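Local coordinates for beta-1,3-1,4-glucanase (Caldicellulosiruptor sp. F32, PDB 5H4R), which hydrolyses mixed-linkage beta-1,3-1,4-glucans such as lichenan, as a glycoside hydrolase of family 5, at residues A23-I28 with V388-K393; D68-E73 with K116-R121; F112-R117 with W167-T172. The protein carries 1 engineered substitution. All blocks are in the same frame, centred on the assembly; numbering follows the deposited sequence.

Contact 1 of 3, residues A23-I28 with V388-K393; sequences AKIPEI and VSAMMK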
loop_
_atom_site.group_PDB
_atom_site.type_symbol
_atom_site.label_atom_id
_atom_site.label_comp_id
_atom_site.label_asym_id
_atom_site.label_seq_id
_atom_site.Cartn_x
_atom_site.Cartn_y
_atom_site.Cartn_z
ATOM N N ALA A 23 -15.251 2.942 23.189
ATOM C CA ALA A 23 -15.093 1.549 22.803
ATOM C C ALA A 23 -14.086 0.922 23.747
ATOM O O ALA A 23 -13.338 1.614 24.446
ATOM C CB ALA A 23 -14.638 1.407 21.349
ATOM N N LYS A 24 -14.088 -0.398 23.786
ATOM C CA LYS A 24 -13.201 -1.153 24.661
ATOM C C LYS A 24 -12.201 -1.900 23.794
ATOM O O LYS A 24 -12.596 -2.728 22.966
ATOM C CB LYS A 24 -13.992 -2.128 25.537
ATOM C CG LYS A 24 -13.131 -2.974 26.476
ATOM C CD LYS A 24 -13.952 -4.054 27.155
ATOM C CE LYS A 24 -13.065 -5.121 27.785
ATOM N NZ LYS A 24 -13.856 -6.263 28.328
ATOM N N ILE A 25 -10.920 -1.603 23.972
ATOM C CA ILE A 25 -9.890 -2.303 23.203
ATOM C C ILE A 25 -9.722 -3.704 23.786
ATOM O O ILE A 25 -9.529 -3.836 25.000
ATOM C CB ILE A 25 -8.575 -1.536 23.236
ATOM C CG1 ILE A 25 -8.750 -0.143 22.615
ATOM C CG2 ILE A 25 -7.503 -2.304 22.507
ATOM C CD1 ILE A 25 -7.529 0.797 22.842
ATOM N N PRO A 26 -9.762 -4.754 22.973
ATOM C CA PRO A 26 -9.703 -6.110 23.516
ATOM C C PRO A 26 -8.285 -6.518 23.885
ATOM O O PRO A 26 -7.302 -6.004 23.359
ATOM C CB PRO A 26 -10.234 -6.974 22.365
ATOM C CG PRO A 26 -9.828 -6.225 21.145
ATOM C CD PRO A 26 -9.975 -4.763 21.507
ATOM N N GLU A 27 -8.209 -7.478 24.803
ATOM C CA GLU A 27 -6.954 -8.161 25.104
ATOM C C GLU A 27 -6.795 -9.328 24.138
ATOM O O GLU A 27 -7.496 -10.340 24.260
ATOM C CB GLU A 27 -6.938 -8.633 26.556
ATOM C CG GLU A 27 -6.683 -7.520 27.545
ATOM C CD GLU A 27 -5.276 -6.956 27.427
ATOM O OE1 GLU A 27 -4.357 -7.721 27.065
ATOM O OE2 GLU A 27 -5.093 -5.749 27.690
ATOM N N ILE A 28 -5.871 -9.188 23.194
ATOM C CA ILE A 28 -5.684 -10.157 22.114
ATOM C C ILE A 28 -4.586 -11.121 22.537
ATOM O O ILE A 28 -3.492 -10.687 22.931
ATOM C CB ILE A 28 -5.300 -9.470 20.789
ATOM C CG1 ILE A 28 -6.287 -8.374 20.347
ATOM C CG2 ILE A 28 -5.118 -10.525 19.671
ATOM C CD1 ILE A 28 -7.490 -8.837 19.622
ATOM N N VAL A 388 -7.012 3.978 16.435
ATOM C CA VAL A 388 -5.570 4.206 16.451
ATOM C C VAL A 388 -4.956 3.540 17.674
ATOM O O VAL A 388 -3.980 2.792 17.567
ATOM C CB VAL A 388 -5.257 5.709 16.401
ATOM C CG1 VAL A 388 -3.762 5.947 16.521
ATOM C CG2 VAL A 388 -5.780 6.319 15.088
ATOM N N SER A 389 -5.559 3.756 18.845
ATOM C CA SER A 389 -5.027 3.180 20.073
ATOM C C SER A 389 -5.060 1.662 20.029
ATOM O O SER A 389 -4.161 0.997 20.572
ATOM C CB SER A 389 -5.821 3.680 21.275
ATOM O OG SER A 389 -5.577 5.047 21.472
ATOM N N ALA A 390 -6.099 1.102 19.413
ATOM C CA ALA A 390 -6.199 -0.349 19.277
ATOM C C ALA A 390 -5.024 -0.900 18.484
ATOM O O ALA A 390 -4.447 -1.936 18.845
ATOM C CB ALA A 390 -7.519 -0.723 18.598
ATOM N N MET A 391 -4.648 -0.210 17.406
ATOM C CA MET A 391 -3.521 -0.650 16.602
ATOM C C MET A 391 -2.226 -0.458 17.363
ATOM O O MET A 391 -1.345 -1.320 17.327
ATOM C CB MET A 391 -3.509 0.103 15.278
ATOM C CG MET A 391 -4.743 -0.210 14.452
ATOM S SD MET A 391 -4.613 0.369 12.774
ATOM C CE MET A 391 -4.738 2.152 13.008
ATOM N N MET A 392 -2.088 0.668 18.062
ATOM C CA MET A 392 -0.806 0.955 18.694
ATOM C C MET A 392 -0.501 -0.027 19.812
ATOM O O MET A 392 0.677 -0.280 20.110
ATOM C CB MET A 392 -0.800 2.383 19.214
ATOM C CG MET A 392 -0.896 3.400 18.139
ATOM S SD MET A 392 0.451 3.235 16.942
ATOM C CE MET A 392 -0.274 4.186 15.604
ATOM N N LYS A 393 -1.545 -0.564 20.450
ATOM C CA LYS A 393 -1.366 -1.532 21.524
ATOM C C LYS A 393 -0.591 -2.755 21.062
ATOM O O LYS A 393 0.168 -3.333 21.847
ATOM C CB LYS A 393 -2.728 -1.948 22.067
ATOM C CG LYS A 393 -2.670 -2.913 23.238
ATOM C CD LYS A 393 -4.073 -3.146 23.800
ATOM C CE LYS A 393 -4.082 -4.177 24.928
ATOM N NZ LYS A 393 -3.266 -3.735 26.085
#
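Lys393 reaches out from helix 385-395 to the N-terminal segment 23-28, passing Ile25 before it ends at Glu27. Its CB points toward that segment, and CG stands anti to the backbone N (chi1 -177°). Beyond CG the aliphatic chain stays extended, and CD packs against CG2 of Ile25 at 3.8 Å, the two side chains lying alongside each other and pointing opposite ways. CE then lies near both the carbonyl of Pro26 and the carboxylate of Glu27, 3.3 Å from Glu27 OE2. The single bend comes at the last torsion (chi4 62°), which sets NZ 3.2 Å from Glu27 OE2 in a salt bridge. NZ meets this oxygen on its syn side, 32° out of the carboxylate plane, with the two side chains crossing at about a right angle. Glu27 CB points away from the helix, but a bend at chi2 turns CD back, and OE2 ends beside Lys393.

Helix 385-395 follows the eighth strand of the (beta/alpha)8 barrel, so the contact brings the beginning of the modelled chain against its last helix, on the protein surface. Nearer the start of that helix the contact is apolar. Ile25 CD1 reaches Ser389 CB at 3.7 Å and the backbone N of Ala390 at the same distance, while its CG2 faces Ala390 CB at 4.2 Å. The hydroxyl of Ser389 bonds to the carbonyl of Pro385 within its own helix. Next to Lys393, the hydroxyl of Tyr394 hydrogen-bonds to both Pro26 O and Ile28 N, adding a polar tie to the N-terminal segment.

Contact 2 of 3, residues D68-E73 with K116-R121; sequences DELLYE and KRWLDR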
loop_
_atom_site.group_PDB
_atom_site.type_symbol
_atom_site.label_atom_id
_atom_site.label_comp_id
_atom_site.label_asym_id
_atom_site.label_seq_id
_atom_site.Cartn_x
_atom_site.Cartn_y
_atom_site.Cartn_z
ATOM N N ASP A 68 -4.634 24.297 -12.472
ATOM C CA ASP A 68 -3.403 23.959 -11.758
ATOM C C ASP A 68 -3.383 22.468 -11.426
ATOM O O ASP A 68 -4.161 22.007 -10.587
ATOM C CB ASP A 68 -3.315 24.798 -10.483
ATOM C CG ASP A 68 -1.977 24.668 -9.774
ATOM O OD1 ASP A 68 -1.195 23.739 -10.086
ATOM O OD2 ASP A 68 -1.711 25.510 -8.885
ATOM N N GLU A 69 -2.465 21.711 -12.048
ATOM C CA GLU A 69 -2.417 20.269 -11.818
ATOM C C GLU A 69 -2.143 19.922 -10.363
ATOM O O GLU A 69 -2.435 18.801 -9.951
ATOM C CB GLU A 69 -1.348 19.602 -12.694
ATOM C CG GLU A 69 0.072 19.888 -12.252
ATOM C CD GLU A 69 1.088 19.284 -13.166
ATOM O OE1 GLU A 69 1.021 18.060 -13.404
ATOM O OE2 GLU A 69 1.959 20.033 -13.642
ATOM N N LEU A 70 -1.592 20.841 -9.568
ATOM C CA LEU A 70 -1.360 20.520 -8.170
ATOM C C LEU A 70 -2.663 20.320 -7.408
ATOM O O LEU A 70 -2.656 19.680 -6.356
ATOM C CB LEU A 70 -0.508 21.604 -7.512
ATOM C CG LEU A 70 0.928 21.764 -8.003
ATOM C CD1 LEU A 70 1.707 22.615 -7.016
ATOM C CD2 LEU A 70 1.607 20.443 -8.178
ATOM N N LEU A 71 -3.787 20.834 -7.924
ATOM C CA LEU A 71 -5.069 20.631 -7.264
ATOM C C LEU A 71 -5.539 19.179 -7.304
ATOM O O LEU A 71 -6.496 18.842 -6.604
ATOM C CB LEU A 71 -6.109 21.578 -7.887
ATOM C CG LEU A 71 -5.811 23.058 -7.623
ATOM C CD1 LEU A 71 -6.723 23.976 -8.423
ATOM C CD2 LEU A 71 -5.921 23.384 -6.158
ATOM N N TYR A 72 -4.879 18.296 -8.063
ATOM C CA TYR A 72 -5.158 16.874 -7.903
ATOM C C TYR A 72 -4.903 16.433 -6.466
ATOM O O TYR A 72 -5.597 15.554 -5.963
ATOM C CB TYR A 72 -4.321 16.033 -8.871
ATOM C CG TYR A 72 -4.975 15.843 -10.232
ATOM C CD1 TYR A 72 -5.916 14.835 -10.449
ATOM C CD2 TYR A 72 -4.672 16.685 -11.288
ATOM C CE1 TYR A 72 -6.510 14.667 -11.703
ATOM C CE2 TYR A 72 -5.260 16.529 -12.518
ATOM C CZ TYR A 72 -6.186 15.537 -12.728
ATOM O OH TYR A 72 -6.738 15.425 -13.999
ATOM N N GLU A 73 -3.930 17.049 -5.787
ATOM C CA GLU A 73 -3.625 16.660 -4.413
ATOM C C GLU A 73 -4.847 16.743 -3.508
ATOM O O GLU A 73 -4.955 15.979 -2.542
ATOM C CB GLU A 73 -2.517 17.555 -3.844
ATOM C CG GLU A 73 -2.074 17.122 -2.430
ATOM C CD GLU A 73 -1.098 18.082 -1.744
ATOM O OE1 GLU A 73 -0.530 18.980 -2.404
ATOM O OE2 GLU A 73 -0.936 17.945 -0.505
ATOM N N LYS A 116 7.540 18.877 -13.553
ATOM C CA LYS A 116 8.422 19.276 -12.463
ATOM C C LYS A 116 7.634 19.758 -11.247
ATOM O O LYS A 116 7.998 19.436 -10.112
ATOM C CB LYS A 116 9.388 20.355 -12.926
ATOM C CG LYS A 116 10.440 20.684 -11.879
ATOM C CD LYS A 116 11.447 21.708 -12.403
ATOM C CE LYS A 116 12.456 22.104 -11.332
ATOM N NZ LYS A 116 11.804 22.727 -10.141
ATOM N N ARG A 117 6.564 20.539 -11.457
ATOM C CA ARG A 117 5.819 21.064 -10.315
ATOM C C ARG A 117 5.212 19.937 -9.504
ATOM O O ARG A 117 5.210 19.976 -8.271
ATOM C CB ARG A 117 4.728 22.039 -10.778
ATOM C CG ARG A 117 5.302 23.338 -11.271
ATOM C CD ARG A 117 4.226 24.313 -11.677
ATOM N NE ARG A 117 3.435 24.790 -10.542
ATOM C CZ ARG A 117 2.134 24.557 -10.360
ATOM N NH1 ARG A 117 1.439 23.851 -11.236
ATOM N NH2 ARG A 117 1.516 25.059 -9.301
ATOM N N TRP A 118 4.749 18.896 -10.178
ATOM C CA TRP A 118 4.146 17.765 -9.480
ATOM C C TRP A 118 5.187 16.993 -8.680
ATOM O O TRP A 118 4.991 16.702 -7.492
ATOM C CB TRP A 118 3.453 16.865 -10.492
ATOM C CG TRP A 118 2.749 15.679 -9.895
ATOM C CD1 TRP A 118 3.117 14.375 -9.995
ATOM C CD2 TRP A 118 1.522 15.688 -9.138
ATOM N NE1 TRP A 118 2.212 13.578 -9.351
ATOM C CE2 TRP A 118 1.226 14.356 -8.816
ATOM C CE3 TRP A 118 0.650 16.701 -8.710
ATOM C CZ2 TRP A 118 0.090 13.998 -8.070
ATOM C CZ3 TRP A 118 -0.465 16.348 -7.974
ATOM C CH2 TRP A 118 -0.740 15.006 -7.680
ATOM N N LEU A 119 6.306 16.641 -9.316
ATOM C CA LEU A 119 7.335 15.888 -8.610
ATOM C C LEU A 119 7.928 16.702 -7.462
ATOM O O LEU A 119 8.188 16.161 -6.376
ATOM C CB LEU A 119 8.420 15.457 -9.598
ATOM C CG LEU A 119 9.537 14.556 -9.047
ATOM C CD1 LEU A 119 8.992 13.300 -8.384
ATOM C CD2 LEU A 119 10.434 14.187 -10.190
ATOM N N ASP A 120 8.098 18.012 -7.665
ATOM C CA ASP A 120 8.544 18.901 -6.594
ATOM C C ASP A 120 7.592 18.862 -5.396
ATOM O O ASP A 120 8.032 18.837 -4.241
ATOM C CB ASP A 120 8.643 20.347 -7.089
ATOM C CG ASP A 120 9.793 20.605 -8.063
ATOM O OD1 ASP A 120 10.656 19.737 -8.304
ATOM O OD2 ASP A 120 9.847 21.751 -8.573
ATOM N N ARG A 121 6.280 18.888 -5.652
ATOM C CA ARG A 121 5.315 18.870 -4.550
ATOM C C ARG A 121 5.332 17.532 -3.811
ATOM O O ARG A 121 5.303 17.504 -2.574
ATOM C CB ARG A 121 3.918 19.206 -5.075
ATOM C CG ARG A 121 2.820 19.127 -4.002
ATOM C CD ARG A 121 3.038 20.076 -2.809
ATOM N NE ARG A 121 2.034 19.798 -1.787
ATOM C CZ ARG A 121 2.184 20.023 -0.486
ATOM N NH1 ARG A 121 3.285 20.607 -0.012
ATOM N NH2 ARG A 121 1.212 19.685 0.348
HETATM O O HOH W 1 1.983 22.610 -13.551
#
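The guanidinium of Arg117 has Leu70 CD1 over one face, 3.4 Å from NH2, and the carboxylate of Asp68 at its edge. NH1 and NH2 approach end-on and both bond to Asp68 OD1, at 2.9 and 3.1 Å; NH2 also makes a weak bond to OD2. The carboxylate is turned 41° from the guanidinium plane, and NH1 meets OD1 from above the carboxylate plane. A water, also at the guanidinium edge, accepts from NH1 and donates to Glu69 OE2, which Ser115 OG also hydrogen-bonds, while His106 ND1 bonds OE1. The indole of Trp118 takes Leu70 CD2 at its edge, 3.9 Å from CE3, and the CB of Tyr72 lies 3.9 Å from CH2; His106 stacks on the indole. At the third flat group, Arg121, Glu73 sits at the edge in a side-on, two-bond pairing: NE to OE1 at 2.8 Å, nearly straight at 168°, and NH2 to OE2 at 2.9 Å.

Asp68 OD1 also accepts from Leu70 N, closing an Asx turn at the start of the 3-10 segment 69-71, so three donors converge on one oxygen. An alanine at Asp68 would probably leave Arg117 without its carboxylate mate and Leu70 N without its side-chain acceptor, setting the guanidinium freer to turn. Around the buried pair, Thr81 gives OG1 to Glu73 OE2 and its carbonyl to Arg121 NH2, and Gln124 and Tyr128 bind Arg121 NH1. The loop after the first barrel strand is thereby joined to helix 116-131 by two ion pairs flanking an apolar centre. The nearby Glu69 carboxylate probably helps to offset the charge of Arg117 without a salt bridge, whereas the buried pair is likely to balance its charges largely within itself.

Contact 3 of 3, residues F112-R117 with W167-T172; sequences FTISKR and WTQVAT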
loop_
_atom_site.group_PDB
_atom_site.type_symbol
_atom_site.label_atom_id
_atom_site.label_comp_id
_atom_site.label_asym_id
_atom_site.label_seq_id
_atom_site.Cartn_x
_atom_site.Cartn_y
_atom_site.Cartn_z
ATOM N N PHE A 112 6.927 10.083 -21.345
ATOM C CA PHE A 112 6.289 10.242 -20.033
ATOM C C PHE A 112 7.111 11.130 -19.098
ATOM O O PHE A 112 7.426 10.765 -17.956
ATOM C CB PHE A 112 6.033 8.886 -19.348
ATOM C CG PHE A 112 5.311 7.862 -20.204
ATOM C CD1 PHE A 112 3.947 7.960 -20.448
ATOM C CD2 PHE A 112 5.991 6.762 -20.701
ATOM C CE1 PHE A 112 3.291 7.014 -21.206
ATOM C CE2 PHE A 112 5.331 5.803 -21.455
ATOM C CZ PHE A 112 3.982 5.926 -21.706
ATOM N N THR A 113 7.400 12.331 -19.565
ATOM C CA THR A 113 8.107 13.288 -18.725
ATOM C C THR A 113 7.192 13.755 -17.613
ATOM O O THR A 113 6.130 14.322 -17.887
ATOM C CB THR A 113 8.575 14.488 -19.537
ATOM O OG1 THR A 113 9.418 14.054 -20.602
ATOM C CG2 THR A 113 9.355 15.445 -18.644
ATOM N N ILE A 114 7.629 13.578 -16.369
ATOM C CA ILE A 114 6.840 14.012 -15.213
ATOM C C ILE A 114 6.960 15.522 -15.057
ATOM O O ILE A 114 8.061 16.088 -15.092
ATOM C CB ILE A 114 7.297 13.295 -13.932
ATOM C CG1 ILE A 114 7.136 11.771 -14.055
ATOM C CG2 ILE A 114 6.496 13.799 -12.743
ATOM C CD1 ILE A 114 7.831 11.001 -12.942
ATOM N N SER A 115 5.813 16.172 -14.883
ATOM C CA SER A 115 5.765 17.591 -14.566
ATOM C C SER A 115 6.648 17.906 -13.369
ATOM O O SER A 115 6.528 17.279 -12.311
ATOM C CB SER A 115 4.327 18.005 -14.256
ATOM O OG SER A 115 4.326 19.140 -13.405
ATOM N N LYS A 116 7.540 18.877 -13.553
ATOM C CA LYS A 116 8.422 19.276 -12.463
ATOM C C LYS A 116 7.634 19.758 -11.247
ATOM O O LYS A 116 7.998 19.436 -10.112
ATOM C CB LYS A 116 9.388 20.355 -12.926
ATOM C CG LYS A 116 10.440 20.684 -11.879
ATOM C CD LYS A 116 11.447 21.708 -12.403
ATOM C CE LYS A 116 12.456 22.104 -11.332
ATOM N NZ LYS A 116 11.804 22.727 -10.141
ATOM N N ARG A 117 6.564 20.539 -11.457
ATOM C CA ARG A 117 5.819 21.064 -10.315
ATOM C C ARG A 117 5.212 19.937 -9.504
ATOM O O ARG A 117 5.210 19.976 -8.271
ATOM C CB ARG A 117 4.728 22.039 -10.778
ATOM C CG ARG A 117 5.302 23.338 -11.271
ATOM C CD ARG A 117 4.226 24.313 -11.677
ATOM N NE ARG A 117 3.435 24.790 -10.542
ATOM C CZ ARG A 117 2.134 24.557 -10.360
ATOM N NH1 ARG A 117 1.439 23.851 -11.236
ATOM N NH2 ARG A 117 1.516 25.059 -9.301
ATOM N N TRP A 167 10.098 5.337 -13.144
ATOM C CA TRP A 167 11.002 4.998 -12.063
ATOM C C TRP A 167 12.396 5.554 -12.285
ATOM O O TRP A 167 13.057 5.881 -11.303
ATOM C CB TRP A 167 11.010 3.486 -11.805
ATOM C CG TRP A 167 9.850 3.141 -10.934
ATOM C CD1 TRP A 167 8.746 2.384 -11.257
ATOM C CD2 TRP A 167 9.642 3.596 -9.590
ATOM N NE1 TRP A 167 7.880 2.348 -10.198
ATOM C CE2 TRP A 167 8.401 3.076 -9.160
ATOM C CE3 TRP A 167 10.388 4.381 -8.707
ATOM C CZ2 TRP A 167 7.893 3.323 -7.894
ATOM C CZ3 TRP A 167 9.878 4.627 -7.443
ATOM C CH2 TRP A 167 8.644 4.097 -7.051
ATOM N N THR A 168 12.832 5.769 -13.534
ATOM C CA THR A 168 14.094 6.467 -13.728
ATOM C C THR A 168 13.995 7.878 -13.164
ATOM O O THR A 168 14.892 8.349 -12.453
ATOM C CB THR A 168 14.473 6.500 -15.215
ATOM O OG1 THR A 168 14.767 5.186 -15.685
ATOM C CG2 THR A 168 15.708 7.357 -15.437
ATOM N N GLN A 169 12.894 8.571 -13.474
ATOM C CA GLN A 169 12.731 9.949 -13.034
ATOM C C GLN A 169 12.578 10.030 -11.529
ATOM O O GLN A 169 13.220 10.863 -10.880
ATOM C CB GLN A 169 11.534 10.596 -13.716
ATOM C CG GLN A 169 11.748 10.826 -15.184
ATOM C CD GLN A 169 10.506 11.319 -15.858
ATOM O OE1 GLN A 169 10.172 12.516 -15.785
ATOM N NE2 GLN A 169 9.812 10.419 -16.544
ATOM N N VAL A 170 11.710 9.194 -10.955
ATOM C CA VAL A 170 11.471 9.255 -9.516
ATOM C C VAL A 170 12.705 8.787 -8.752
ATOM O O VAL A 170 13.146 9.431 -7.789
ATOM C CB VAL A 170 10.218 8.444 -9.149
ATOM C CG1 VAL A 170 10.033 8.388 -7.633
ATOM C CG2 VAL A 170 8.997 9.060 -9.853
ATOM N N ALA A 171 13.280 7.650 -9.146
ATOM C CA ALA A 171 14.440 7.148 -8.420
ATOM C C ALA A 171 15.592 8.140 -8.485
ATOM O O ALA A 171 16.321 8.329 -7.501
ATOM C CB ALA A 171 14.875 5.791 -8.971
ATOM N N THR A 172 15.772 8.798 -9.634
ATOM C CA THR A 172 16.856 9.766 -9.738
ATOM C C THR A 172 16.633 10.932 -8.779
ATOM O O THR A 172 17.567 11.381 -8.104
ATOM C CB THR A 172 17.001 10.259 -11.192
ATOM O OG1 THR A 172 17.404 9.173 -12.032
ATOM C CG2 THR A 172 18.066 11.342 -11.288
#
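The carboxamide of Gln169 bonds through both ends to the backbone of segment 112-117. Its NE2 donates to Phe112 O at 2.8 Å, and its OE1 accepts from Ile114 N, also at 2.8 Å. The second bond is nearly straight at 172° and lies in the plane of the side-chain carbonyl, on a lone pair of OE1. In the first, Phe112 O lies within the amide plane of Gln169, but NE2 stands above the plane of the peptide carbonyl. The two bonds together fix the flip of the amide, which reads the C=O and N-H on either side of Thr113 much as a residue of a parallel strand would.

Ile114 packs beside this polar grip. Its CG1 lies 3.6 Å from Gln169 OE1, and CD1 reaches both Gln169 CB and Val170 CG2, each at 3.8 Å. Ile114 and Gln169 run past each other in opposite directions, whereas Val170 crosses Ile114 at about a right angle. Gln169 CG is anti to the carbonyl carbon (chi1 -69°), and an extended chain beyond it carries the amide out from the helix. Ser165 O, one turn earlier, takes a further bond from NE2 and helps to hold the amide.

Farther out, Phe112 meets Tyr162 edge-to-face, and Ile114 also touches Ile166. Ser115 is the N-cap of helix 116-131, its OG bonded to Trp118 N. Strand 113-114, antiparallel to strand 107-108 in a small hairpin that leads into helix 116-131, is thus fastened to the side of helix 156-173, the next helix around the barrel.

Contacts 2 and 3 are neighbours, their centres 12 Å apart, and share Lys116 and Arg117 at the start of helix 116-131. They touch directly: Glu69 OE2 lies 2.5 Å from Ser115 OG, a probable hydrogen bond, and Leu119 CB packs on Ile114 CG2. Together they link the loop after the first barrel strand, helix 116-131 and helix 156-173. Contact 1, where the start of the modelled chain meets the last helix, is remote: about 37 Å from contact 2 and 41 Å from contact 3, centre to centre. Contact 3 lies across the chain's centre from it. Contact 2 comes near the glycan site, the side chain of Tyr72 being about 10 Å from a bound glucose unit.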